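Local coordinates for protein (polyandrocarpa lectin) (Polyandrocarpa misakiensis, PDB 1BYF) that binds galactose and calcium as a homodimeric C-type lectin and plays a role in the tunicate's defence against microorganisms, at residues A[15-20]-A[115-120]; A[31-34]-A[38-41]; A[44-49]-A[102-107]; A[63-68]-A[75-80]; A[84-89]-A[98-103]. All blocks are in the same frame, centred on the assembly; numbering follows the deposited sequence.

Contact 1: residues A[15-20]-A[115-120]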
# COMPACT_ATOMS: atom_id res chain seq x y z
N ALA A 15 19.31 -6.75 0.15
CA ALA A 15 19.37 -7.70 1.27
C ALA A 15 18.57 -7.14 2.45
O ALA A 15 17.74 -7.84 3.03
CB ALA A 15 20.79 -8.00 1.70
N ASP A 16 18.82 -5.88 2.79
CA ASP A 16 18.15 -5.25 3.91
C ASP A 16 16.64 -5.16 3.71
O ASP A 16 15.89 -5.26 4.68
CB ASP A 16 18.75 -3.87 4.20
CG ASP A 16 20.15 -3.97 4.78
OD1 ASP A 16 20.54 -5.06 5.25
OD2 ASP A 16 20.89 -2.96 4.78
N ALA A 17 16.20 -5.00 2.46
CA ALA A 17 14.76 -4.95 2.19
C ALA A 17 14.14 -6.31 2.54
O ALA A 17 13.06 -6.37 3.11
CB ALA A 17 14.48 -4.59 0.75
N GLY A 18 14.84 -7.39 2.19
CA GLY A 18 14.33 -8.73 2.49
C GLY A 18 14.15 -8.92 4.00
O GLY A 18 13.11 -9.36 4.49
N THR A 19 15.17 -8.56 4.76
CA THR A 19 15.16 -8.66 6.21
C THR A 19 14.09 -7.75 6.82
O THR A 19 13.44 -8.10 7.80
CB THR A 19 16.54 -8.21 6.75
OG1 THR A 19 17.55 -9.07 6.20
CG2 THR A 19 16.59 -8.27 8.26
N TYR A 20 13.95 -6.57 6.25
CA TYR A 20 12.96 -5.59 6.69
C TYR A 20 11.57 -6.22 6.66
O TYR A 20 10.81 -6.13 7.62
CB TYR A 20 13.03 -4.36 5.78
CG TYR A 20 11.99 -3.29 6.05
CD1 TYR A 20 10.71 -3.41 5.53
CD2 TYR A 20 12.29 -2.17 6.82
CE1 TYR A 20 9.75 -2.45 5.77
CE2 TYR A 20 11.34 -1.20 7.06
CZ TYR A 20 10.07 -1.34 6.53
OH TYR A 20 9.09 -0.41 6.76
N ARG A 115 16.76 1.79 -2.09
CA ARG A 115 15.47 1.96 -2.74
C ARG A 115 14.37 1.69 -1.71
O ARG A 115 14.64 1.11 -0.67
CB ARG A 115 15.25 1.05 -3.94
CG ARG A 115 16.52 0.74 -4.72
CD ARG A 115 16.21 -0.12 -5.94
NE ARG A 115 16.50 0.68 -7.12
CZ ARG A 115 17.70 0.86 -7.66
NH1 ARG A 115 18.78 0.27 -7.18
NH2 ARG A 115 17.79 1.64 -8.72
N ARG A 116 13.17 2.14 -2.07
CA ARG A 116 12.02 1.95 -1.18
C ARG A 116 11.66 0.47 -1.14
O ARG A 116 12.17 -0.33 -1.92
CB ARG A 116 10.87 2.85 -1.60
CG ARG A 116 11.06 4.31 -1.21
CD ARG A 116 10.00 5.20 -1.85
NE ARG A 116 9.94 6.52 -1.24
CZ ARG A 116 10.86 7.47 -1.35
NH1 ARG A 116 11.97 7.30 -2.07
NH2 ARG A 116 10.68 8.64 -0.74
N VAL A 117 10.79 0.11 -0.22
CA VAL A 117 10.43 -1.29 -0.00
C VAL A 117 8.94 -1.56 -0.06
O VAL A 117 8.11 -0.78 0.42
CB VAL A 117 10.97 -1.73 1.38
CG1 VAL A 117 10.72 -3.22 1.62
CG2 VAL A 117 12.47 -1.43 1.50
N ILE A 118 8.61 -2.71 -0.62
CA ILE A 118 7.25 -3.21 -0.74
C ILE A 118 7.23 -4.64 -0.21
O ILE A 118 7.96 -5.49 -0.73
CB ILE A 118 6.71 -3.23 -2.18
CG1 ILE A 118 6.88 -1.84 -2.81
CG2 ILE A 118 5.25 -3.66 -2.19
CD1 ILE A 118 6.52 -1.81 -4.28
N CYS A 119 6.42 -4.87 0.82
CA CYS A 119 6.29 -6.20 1.39
C CYS A 119 4.87 -6.73 1.16
O CYS A 119 3.92 -5.95 1.00
CB CYS A 119 6.54 -6.22 2.89
SG CYS A 119 8.02 -5.35 3.42
N GLU A 120 4.76 -8.06 1.17
CA GLU A 120 3.49 -8.73 1.00
C GLU A 120 3.31 -9.84 2.04
O GLU A 120 4.26 -10.36 2.63
CB GLU A 120 3.35 -9.36 -0.39
CG GLU A 120 4.20 -10.60 -0.64
CD GLU A 120 3.88 -11.34 -1.92
OE1 GLU A 120 3.81 -10.73 -3.01
OE2 GLU A 120 3.69 -12.59 -1.86

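Contact 2: residues A[31-34]-A[38-41]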
# COMPACT_ATOMS: atom_id res chain seq x y z
N SER A 31 4.65 -12.82 -5.15
CA SER A 31 3.44 -13.39 -5.74
C SER A 31 2.42 -12.31 -6.04
O SER A 31 1.70 -12.43 -7.04
CB SER A 31 2.83 -14.48 -4.86
OG SER A 31 2.05 -13.93 -3.83
N ALA A 32 2.36 -11.24 -5.25
CA ALA A 32 1.37 -10.19 -5.55
C ALA A 32 1.68 -9.52 -6.88
O ALA A 32 0.77 -9.01 -7.54
CB ALA A 32 1.24 -9.19 -4.41
N MET A 33 2.94 -9.54 -7.31
CA MET A 33 3.29 -8.93 -8.60
C MET A 33 2.81 -9.78 -9.77
O MET A 33 2.72 -9.29 -10.90
CB MET A 33 4.79 -8.70 -8.71
CG MET A 33 5.34 -7.70 -7.69
SD MET A 33 4.69 -6.04 -7.89
CE MET A 33 5.54 -5.44 -9.34
N ARG A 34 2.49 -11.04 -9.52
CA ARG A 34 2.02 -11.95 -10.57
C ARG A 34 0.49 -12.02 -10.59
O ARG A 34 -0.12 -12.74 -11.37
CB ARG A 34 2.62 -13.34 -10.36
CG ARG A 34 4.15 -13.33 -10.29
CD ARG A 34 4.70 -14.75 -10.43
NE ARG A 34 4.30 -15.62 -9.33
CZ ARG A 34 4.86 -15.75 -8.14
NH1 ARG A 34 5.93 -15.05 -7.78
NH2 ARG A 34 4.33 -16.61 -7.27
N MET A 38 -3.77 -7.09 -8.05
CA MET A 38 -2.81 -6.52 -7.13
C MET A 38 -1.64 -5.79 -7.76
O MET A 38 -1.23 -4.75 -7.23
CB MET A 38 -2.29 -7.56 -6.12
CG MET A 38 -3.25 -7.67 -4.94
SD MET A 38 -3.11 -6.44 -3.65
CE MET A 38 -2.25 -5.06 -4.35
N VAL A 39 -1.09 -6.34 -8.85
CA VAL A 39 0.07 -5.68 -9.47
C VAL A 39 -0.33 -4.30 -9.99
O VAL A 39 0.41 -3.32 -9.89
CB VAL A 39 0.71 -6.56 -10.55
CG1 VAL A 39 -0.16 -6.71 -11.79
CG2 VAL A 39 2.09 -6.03 -10.94
N LYS A 40 -1.57 -4.22 -10.51
CA LYS A 40 -2.03 -2.93 -11.00
C LYS A 40 -2.26 -1.98 -9.83
O LYS A 40 -1.94 -0.80 -10.00
CB LYS A 40 -3.24 -3.01 -11.91
CG LYS A 40 -3.08 -3.89 -13.12
CD LYS A 40 -1.79 -3.78 -13.91
CE LYS A 40 -1.72 -2.57 -14.82
NZ LYS A 40 -0.66 -1.61 -14.43
N ALA A 41 -2.78 -2.47 -8.70
CA ALA A 41 -2.99 -1.59 -7.56
C ALA A 41 -1.63 -1.12 -7.04
O ALA A 41 -1.42 0.06 -6.73
CB ALA A 41 -3.72 -2.29 -6.43

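Contact 3: residues A[44-49]-A[102-107]. With CA (calcium ion), chain C.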
# COMPACT_ATOMS: atom_id res chain seq x y z
N ALA A 44 -0.18 1.33 -9.36
CA ALA A 44 -0.89 2.61 -9.33
C ALA A 44 -0.33 3.48 -8.19
O ALA A 44 -0.19 4.69 -8.32
CB ALA A 44 -2.38 2.42 -9.16
N PHE A 45 0.03 2.84 -7.09
CA PHE A 45 0.60 3.54 -5.94
C PHE A 45 1.99 4.07 -6.28
O PHE A 45 2.32 5.23 -6.04
CB PHE A 45 0.67 2.63 -4.72
CG PHE A 45 1.13 3.20 -3.41
CD1 PHE A 45 2.48 3.41 -3.15
CD2 PHE A 45 0.22 3.52 -2.42
CE1 PHE A 45 2.89 3.93 -1.94
CE2 PHE A 45 0.62 4.03 -1.20
CZ PHE A 45 1.97 4.24 -0.96
N THR A 46 2.85 3.18 -6.79
CA THR A 46 4.22 3.58 -7.11
C THR A 46 4.26 4.62 -8.23
O THR A 46 5.17 5.45 -8.25
CB THR A 46 5.13 2.39 -7.44
OG1 THR A 46 4.65 1.77 -8.64
CG2 THR A 46 5.10 1.39 -6.29
N GLU A 47 3.29 4.60 -9.13
CA GLU A 47 3.24 5.60 -10.19
C GLU A 47 3.13 7.00 -9.59
O GLU A 47 3.75 7.95 -10.06
CB GLU A 47 2.05 5.38 -11.13
CG GLU A 47 2.03 6.28 -12.36
CD GLU A 47 1.48 7.67 -12.12
OE1 GLU A 47 0.67 7.89 -11.19
OE2 GLU A 47 1.86 8.60 -12.86
N VAL A 48 2.26 7.13 -8.58
CA VAL A 48 2.06 8.43 -7.95
C VAL A 48 3.36 8.86 -7.26
O VAL A 48 3.81 9.99 -7.38
CB VAL A 48 0.93 8.43 -6.90
CG1 VAL A 48 0.87 9.74 -6.14
CG2 VAL A 48 -0.41 8.16 -7.57
N LYS A 49 3.94 7.92 -6.52
CA LYS A 49 5.16 8.19 -5.79
C LYS A 49 6.31 8.55 -6.71
O LYS A 49 7.14 9.39 -6.34
CB LYS A 49 5.51 7.01 -4.88
CG LYS A 49 4.74 7.07 -3.55
CD LYS A 49 5.64 7.75 -2.52
CE LYS A 49 4.84 8.22 -1.31
NZ LYS A 49 5.74 8.86 -0.31
N LYS A 102 11.68 5.36 -13.89
CA LYS A 102 11.63 5.84 -15.27
C LYS A 102 10.39 5.37 -16.01
O LYS A 102 9.76 6.14 -16.75
CB LYS A 102 12.89 5.42 -16.05
CG LYS A 102 12.88 5.94 -17.49
CD LYS A 102 14.26 5.78 -18.13
CE LYS A 102 14.23 6.17 -19.60
NZ LYS A 102 15.60 6.17 -20.18
N TYR A 103 10.04 4.10 -15.86
CA TYR A 103 8.89 3.54 -16.56
C TYR A 103 7.80 3.02 -15.62
O TYR A 103 6.70 2.71 -16.09
CB TYR A 103 9.35 2.36 -17.43
CG TYR A 103 10.34 2.71 -18.52
CD1 TYR A 103 9.89 3.25 -19.72
CD2 TYR A 103 11.70 2.49 -18.36
CE1 TYR A 103 10.78 3.56 -20.73
CE2 TYR A 103 12.60 2.80 -19.37
CZ TYR A 103 12.13 3.34 -20.55
OH TYR A 103 13.02 3.65 -21.56
N ASN A 104 8.13 2.90 -14.35
CA ASN A 104 7.22 2.34 -13.35
C ASN A 104 6.98 0.88 -13.74
O ASN A 104 5.88 0.33 -13.68
CB ASN A 104 5.93 3.10 -13.15
CG ASN A 104 5.17 2.73 -11.89
OD1 ASN A 104 3.93 2.62 -11.86
ND2 ASN A 104 5.90 2.50 -10.81
N LEU A 105 8.07 0.24 -14.15
CA LEU A 105 8.10 -1.15 -14.57
C LEU A 105 9.39 -1.79 -14.07
O LEU A 105 10.27 -1.07 -13.59
CB LEU A 105 7.95 -1.30 -16.08
CG LEU A 105 6.56 -1.12 -16.70
CD1 LEU A 105 6.62 -1.27 -18.22
CD2 LEU A 105 5.55 -2.11 -16.14
N LEU A 106 9.49 -3.10 -14.13
CA LEU A 106 10.65 -3.80 -13.59
C LEU A 106 11.95 -3.54 -14.33
O LEU A 106 11.99 -3.23 -15.51
CB LEU A 106 10.36 -5.31 -13.52
CG LEU A 106 9.13 -5.75 -12.71
CD1 LEU A 106 9.15 -7.27 -12.60
CD2 LEU A 106 9.10 -5.12 -11.32
N ASP A 107 13.03 -3.67 -13.57
CA ASP A 107 14.37 -3.42 -14.11
C ASP A 107 15.41 -4.16 -13.28
O ASP A 107 15.23 -4.29 -12.07
CB ASP A 107 14.63 -1.91 -14.13
CG ASP A 107 16.08 -1.57 -14.41
OD1 ASP A 107 16.61 -2.12 -15.40
OD2 ASP A 107 16.67 -0.80 -13.63
CA CA C . 18.67 -2.73 -16.03

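Contact 4: residues A[63-68]-A[75-80]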
# COMPACT_ATOMS: atom_id res chain seq x y z
N GLY A 63 21.86 -17.37 -11.60
CA GLY A 63 22.67 -16.46 -12.38
C GLY A 63 22.12 -15.96 -13.70
O GLY A 63 21.04 -16.32 -14.15
N ALA A 64 22.91 -15.11 -14.37
CA ALA A 64 22.55 -14.56 -15.67
C ALA A 64 21.15 -13.98 -15.67
O ALA A 64 20.82 -13.20 -14.77
CB ALA A 64 22.73 -15.65 -16.73
N TYR A 65 20.33 -14.33 -16.65
CA TYR A 65 18.96 -13.83 -16.68
C TYR A 65 17.99 -14.94 -16.28
O TYR A 65 16.89 -15.07 -16.82
CB TYR A 65 18.58 -13.19 -18.00
CG TYR A 65 19.30 -11.91 -18.36
CD1 TYR A 65 19.94 -11.13 -17.41
CD2 TYR A 65 19.31 -11.46 -19.68
CE1 TYR A 65 20.60 -9.97 -17.76
CE2 TYR A 65 19.96 -10.29 -20.03
CZ TYR A 65 20.60 -9.55 -19.07
OH TYR A 65 21.25 -8.38 -19.42
N ASN A 66 18.39 -15.71 -15.28
CA ASN A 66 17.52 -16.73 -14.70
C ASN A 66 16.88 -16.10 -13.47
O ASN A 66 17.20 -16.44 -12.34
CB ASN A 66 18.30 -18.00 -14.35
CG ASN A 66 18.88 -18.59 -15.63
OD1 ASN A 66 18.10 -18.95 -16.50
ND2 ASN A 66 20.20 -18.64 -15.71
N PHE A 67 16.06 -15.08 -13.72
CA PHE A 67 15.43 -14.36 -12.61
C PHE A 67 14.42 -15.20 -11.86
O PHE A 67 13.56 -15.83 -12.48
CB PHE A 67 14.79 -13.07 -13.14
CG PHE A 67 15.86 -12.05 -13.47
CD1 PHE A 67 16.43 -11.30 -12.46
CD2 PHE A 67 16.31 -11.89 -14.77
CE1 PHE A 67 17.42 -10.38 -12.75
CE2 PHE A 67 17.30 -10.98 -15.06
CZ PHE A 67 17.86 -10.22 -14.05
N LEU A 68 14.49 -15.17 -10.53
CA LEU A 68 13.53 -15.90 -9.72
C LEU A 68 12.89 -15.00 -8.65
O LEU A 68 13.57 -14.27 -7.95
CB LEU A 68 14.14 -17.09 -9.00
CG LEU A 68 14.74 -18.24 -9.81
CD1 LEU A 68 15.35 -19.25 -8.85
CD2 LEU A 68 13.71 -18.91 -10.71
N LEU A 75 10.63 -15.48 -13.02
CA LEU A 75 10.23 -14.18 -13.56
C LEU A 75 10.77 -14.24 -15.00
O LEU A 75 11.96 -14.02 -15.21
CB LEU A 75 10.85 -13.00 -12.85
CG LEU A 75 10.27 -11.60 -12.98
CD1 LEU A 75 11.34 -10.55 -12.70
CD2 LEU A 75 9.58 -11.30 -14.30
N PRO A 76 9.92 -14.61 -15.93
CA PRO A 76 10.32 -14.78 -17.32
C PRO A 76 11.04 -13.56 -17.86
O PRO A 76 10.62 -12.43 -17.65
CB PRO A 76 9.01 -15.04 -18.05
CG PRO A 76 8.11 -15.61 -17.01
CD PRO A 76 8.48 -14.92 -15.72
N THR A 77 12.14 -13.81 -18.58
CA THR A 77 12.92 -12.71 -19.15
C THR A 77 12.10 -11.89 -20.12
O THR A 77 12.36 -10.70 -20.31
CB THR A 77 14.21 -13.27 -19.78
OG1 THR A 77 14.93 -13.98 -18.76
CG2 THR A 77 15.12 -12.17 -20.31
N ASP A 78 11.05 -12.49 -20.68
CA ASP A 78 10.19 -11.78 -21.63
C ASP A 78 8.88 -11.30 -21.01
O ASP A 78 7.94 -10.95 -21.73
CB ASP A 78 9.92 -12.69 -22.83
CG ASP A 78 9.16 -13.96 -22.50
OD1 ASP A 78 9.08 -14.40 -21.34
OD2 ASP A 78 8.62 -14.55 -23.46
N SER A 79 8.81 -11.25 -19.69
CA SER A 79 7.59 -10.80 -19.02
C SER A 79 7.19 -9.38 -19.41
O SER A 79 8.05 -8.51 -19.61
CB SER A 79 7.78 -10.88 -17.50
OG SER A 79 6.74 -10.16 -16.85
N ASP A 80 5.88 -9.14 -19.50
CA ASP A 80 5.39 -7.81 -19.81
C ASP A 80 5.70 -6.87 -18.63
O ASP A 80 5.53 -5.66 -18.76
CB ASP A 80 3.88 -7.76 -20.05
CG ASP A 80 3.33 -8.43 -21.28
OD1 ASP A 80 4.09 -8.77 -22.20
OD2 ASP A 80 2.08 -8.63 -21.36
O HOH W 1 14.29 -14.95 -16.05

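Contact 5: residues A[84-89]-A[98-103]. With CA (calcium ion), chain C; ACT (acetate ion), chain F.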
# COMPACT_ATOMS: atom_id res chain seq x y z
N PRO A 84 10.82 -1.33 -20.93
CA PRO A 84 11.32 -1.45 -22.28
C PRO A 84 12.84 -1.60 -22.25
O PRO A 84 13.55 -0.88 -21.55
CB PRO A 84 10.90 -0.17 -22.97
CG PRO A 84 9.80 0.39 -22.13
CD PRO A 84 10.07 -0.06 -20.72
N ASN A 85 13.34 -2.58 -22.99
CA ASN A 85 14.76 -2.84 -23.11
C ASN A 85 15.44 -3.32 -21.83
O ASN A 85 16.65 -3.13 -21.66
CB ASN A 85 15.51 -1.62 -23.65
CG ASN A 85 14.99 -1.16 -24.99
OD1 ASN A 85 14.79 0.04 -25.20
ND2 ASN A 85 14.77 -2.09 -25.91
N GLU A 86 14.70 -3.95 -20.93
CA GLU A 86 15.26 -4.53 -19.71
C GLU A 86 14.72 -5.95 -19.67
O GLU A 86 13.65 -6.17 -20.24
CB GLU A 86 14.88 -3.75 -18.46
CG GLU A 86 15.29 -2.30 -18.44
CD GLU A 86 16.78 -2.04 -18.42
OE1 GLU A 86 17.57 -2.88 -17.92
OE2 GLU A 86 17.19 -0.96 -18.89
N PRO A 87 15.41 -6.88 -19.05
CA PRO A 87 16.67 -6.65 -18.39
C PRO A 87 17.83 -6.44 -19.35
O PRO A 87 17.83 -7.00 -20.45
CB PRO A 87 16.88 -7.95 -17.60
CG PRO A 87 16.22 -8.99 -18.45
CD PRO A 87 14.98 -8.31 -18.96
N SER A 88 18.84 -5.67 -18.94
CA SER A 88 19.95 -5.40 -19.85
C SER A 88 21.31 -5.28 -19.19
O SER A 88 22.27 -4.96 -19.89
CB SER A 88 19.64 -4.05 -20.54
OG SER A 88 19.74 -3.05 -19.54
N ASN A 89 21.40 -5.49 -17.88
CA ASN A 89 22.69 -5.38 -17.20
C ASN A 89 23.53 -6.62 -17.51
O ASN A 89 23.00 -7.65 -17.93
CB ASN A 89 22.50 -5.18 -15.70
CG ASN A 89 22.01 -3.80 -15.33
OD1 ASN A 89 21.08 -3.26 -15.92
ND2 ASN A 89 22.65 -3.19 -14.33
N GLN A 98 13.97 -4.21 -9.36
CA GLN A 98 13.26 -3.09 -8.78
C GLN A 98 12.14 -2.65 -9.72
O GLN A 98 12.08 -3.02 -10.89
CB GLN A 98 14.17 -1.86 -8.63
CG GLN A 98 14.72 -1.42 -9.99
CD GLN A 98 15.17 0.03 -10.03
OE1 GLN A 98 14.98 0.78 -9.07
NE2 GLN A 98 15.75 0.45 -11.14
N ILE A 99 11.29 -1.80 -9.15
CA ILE A 99 10.29 -1.10 -9.92
C ILE A 99 11.02 0.23 -10.20
O ILE A 99 11.26 0.98 -9.26
CB ILE A 99 8.97 -0.85 -9.20
CG1 ILE A 99 8.16 -2.14 -9.06
CG2 ILE A 99 8.16 0.20 -9.96
CD1 ILE A 99 7.02 -2.07 -8.06
N TRP A 100 11.44 0.41 -11.43
CA TRP A 100 12.21 1.59 -11.84
C TRP A 100 11.33 2.79 -12.13
O TRP A 100 10.43 2.71 -12.98
CB TRP A 100 13.01 1.18 -13.08
CG TRP A 100 13.96 2.19 -13.63
CD1 TRP A 100 14.49 3.29 -13.01
CD2 TRP A 100 14.56 2.15 -14.93
NE1 TRP A 100 15.35 3.94 -13.85
CE2 TRP A 100 15.41 3.26 -15.04
CE3 TRP A 100 14.44 1.28 -16.03
CZ2 TRP A 100 16.15 3.53 -16.19
CZ3 TRP A 100 15.18 1.56 -17.17
CH2 TRP A 100 16.03 2.67 -17.24
N SER A 101 11.61 3.92 -11.48
CA SER A 101 10.78 5.11 -11.63
C SER A 101 10.69 5.63 -13.05
O SER A 101 9.70 6.28 -13.39
CB SER A 101 11.25 6.23 -10.69
OG SER A 101 12.55 6.67 -11.04
N LYS A 102 11.68 5.36 -13.89
CA LYS A 102 11.63 5.84 -15.27
C LYS A 102 10.39 5.37 -16.01
O LYS A 102 9.76 6.14 -16.75
CB LYS A 102 12.89 5.42 -16.05
CG LYS A 102 12.88 5.94 -17.49
CD LYS A 102 14.26 5.78 -18.13
CE LYS A 102 14.23 6.17 -19.60
NZ LYS A 102 15.60 6.17 -20.18
N TYR A 103 10.04 4.10 -15.86
CA TYR A 103 8.89 3.54 -16.56
C TYR A 103 7.80 3.02 -15.62
O TYR A 103 6.70 2.71 -16.09
CB TYR A 103 9.35 2.36 -17.43
CG TYR A 103 10.34 2.71 -18.52
CD1 TYR A 103 9.89 3.25 -19.72
CD2 TYR A 103 11.70 2.49 -18.36
CE1 TYR A 103 10.78 3.56 -20.73
CE2 TYR A 103 12.60 2.80 -19.37
CZ TYR A 103 12.13 3.34 -20.55
OH TYR A 103 13.02 3.65 -21.56
CA CA C . 18.67 -2.73 -16.03
C ACT F . 17.97 3.53 -11.84
O ACT F . 17.28 3.19 -10.86
OXT ACT F . 18.42 4.70 -11.93
CH3 ACT F . 18.65 2.44 -12.68

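Contact 1: residues A[15-20]-A[115-120]
The ring of Y20 receives the sulfur of C119 at its edge: SG lies in the ring plane, 90° off the normal and 5.2 Å from the Y20 centroid. V117 comes to the same ring obliquely, so the CD1 corner of Y20 is shared, with C119 SG 3.9 Å from it and V117 CG1 equally near. R24, beyond the helical segment, adds a cation-pi contact to the ring. This is the seam of the C-type lectin fold where helix 14-22 packs on strand 115-122, and it is fastened covalently close by, since C119 is disulfide-bonded to C21 near the C-terminal end of that helix. The two axes approach to 8.8 Å and run at 37° to each other. A17 and Y20, about one turn apart, both touch V117, and Y20 also reaches C119, two residues on along the strand. In Y20, CG stands opposite the backbone N (chi1 176°), which brings the CD1 edge of the ring to V117 and C119. Its phenol leaves this apolar patch and hydrogen-bonds through OH to E4 OE2 of the second subunit, so a side chain of the internal seam also takes part in the dimer. A17, which also packs on W54 of strand 53-55, presents its methyl to the fork of V117, with A17 CB 3.8 Å from V117 CG2 and 4.1 Å from V117 CG1.

Contact 2: residues A[31-34]-A[38-41]
V39 is the residue most covered here, and its CB and branches are pushed against the main chain of M33 as much as against its side chain. V39 CG2 comes within 3.3 Å of M33 O, a methyl set against a carbonyl oxygen. V39 CG2 also meets the end of the methionine, 3.8 Å from M33 CE and 4.0 Å from M33 SD, where the two side chains cross at about a right angle. The first bond of M33 leads away from the helix; bends at chi2 (-64°) and chi3 (-74°) swing the thioether back so that CE can reach V39. In the C-type lectin fold this is the approach to the second helix: the chain turns through 31-34, tied by a bond from R34 N to S31 O, and then enters helix 36-49, whose early residues pack back on the turn. A32 and M38 form a second patch. A32 CB lies 4.2 Å from M38 CB, while A32 O lies 3.7 Å from M38 CB. Strand 3-8 backs this patch, with Y3 and I5 touching both A32 and M38, and M38 also packs on F45 of the second subunit. R34, whose CB points away from the helix, forms a salt bridge to D71, and its guanidinium group rests one face over S31 CA.

Contact 3: residues A[44-49]-A[102-107]
T46 OG1 has two neighbours: it hydrogen-bonds to L43 O one turn back in its own helix, and it is met by the side-chain amide of N104. The orientation of that amide is uncertain, so the separation from T46 OG1 to N104 CG, 3.4 Å, is the safer measure of the approach. The hydroxyl sits between the backbone N and the carbonyl carbon of T46 (chi1 65°), which aims it at the incoming amide. E47 flanks the same group with its aliphatic part, E47 CB lying 4.2 Å from N104 CG. Its own chain bends at chi2 and carries the carboxylate away; the planes of carboxylate and amide are 74° apart. The motif is a beta hairpin leaning on a helix: strands 96-100 and 105-109 of the C-type lectin sheet are antiparallel neighbours, and N104, in a left-handed backbone conformation, sits in the turn between them and reaches out to the C-terminal part of helix 36-49. N104 also touches I99 of the first strand, while T46 packs on Y53 of strand 53-55. Farther along the second strand the chain arrives at D107, whose OD1 binds the calcium ion at 2.2 Å together with E86, N89 and D108. The other oxygen, D107 OD2, is hydrogen-bonded to Q98 NE2, a second-shell partner that probably helps to orient the carboxylate.

Contact 4: residues A[63-68]-A[75-80]
Two irregular backbones are joined by one nearly straight hydrogen bond, from L75 N to F67 O (3.0 Å, 174°). Next to it a water takes over where the chains diverge: it donates to Y65 O and to L75 O, the latter at 2.6 Å, and accepts from F67 N. The first segment reaches this junction from a type II' turn, G63 to N66; the second leaves it through a type I turn, P76 to S79. Among the side chains, F67 CB and L75 CB lie 4.0 Å apart, packing their first carbons beside the direct bond, while the same water lies in plane at the edge of the F67 ring. F67 CB also rests 3.6 Å from L75 O. T77 closes the other end: its OG1 is 3.0 Å from Y65 O, close, but too poorly aligned for a hydrogen bond. The CB of Y65 points to the second segment, but its ring leads on beyond it, with T77 CG2 oblique to the ring, and its OH hydrogen-bonds to the backbone O of N89 in the calcium-binding loop. Within the long-loop region of the C-type lectin fold, the contact lies beside the small sheet of strands 57-58 and 68-69; F67 meets W82 edge-to-face and touches D108 of strand 105-109, and L75 packs on L106 of that same strand.

Contact 5: residues A[84-89]-A[98-103]
P84 sits squarely on the ring of Y103, and this is the tight part of the contact. P84 CD stands 3.5 Å from the centroid of the Y103 ring and 14° off its normal, a CH-pi contact over the middle of one face. K102 CG covers the opposite face nearer the rim, and W100 brings CE3 in plane to the edge of Y103, so the phenol ring is held on both faces and at one edge. The looser part lies between E86 and W100. Here E86 OE2 approaches W100 CZ3 at 3.7 Å, obliquely to the ring, and the carboxylate plane is turned 89° against the indole. One face of W100 carries K102 CB; the other is taken by the methyl of an acetate, probably from the crystallisation liquor, whose O accepts a hydrogen bond from Q98 NE2 (3.2 Å). A glycerol lies close to E86 and S88, which suggests that this side is accessible to small polyols. E86 divides its oxygens: OE1 binds the calcium ion at 2.2 Å and OE2 lies beside the indole and near the glycerol. S88 OG donates to E86 OE1 at 2.7 Å from above the carboxylate plane, and N89 OD1 joins the same ion at 2.5 Å; D107 and D108 complete the protein ligands. The cis peptide before P87, as in other C-type lectin sugar sites, probably helps bring E86 and N89 to one metal. A calcium site beside an indole would suit galactose, whose hydroxyls could meet the calcium while its apolar face probably rests on W100.

Contacts 3 and 5 share K102 and Y103, with centres 10 Å apart, and together supply three of the four protein residues of the calcium site: D107 from the first, E86 and N89 from the second. Contact 4, its centre 12 Å from that of contact 5, meets the loop through Y65 OH, a probable hydrogen bond to N89 O. Contacts 2 and 3 use the two ends of helix 36-49 and both touch the second subunit, while M33 CE reaches I99 CD1 of contact 5 at 3.9 Å. Contact 1 encloses all the others along the chain and lies away from the calcium site, but E120 OE1 reaches A32 N of contact 2 at 2.7 Å, a probable hydrogen bond.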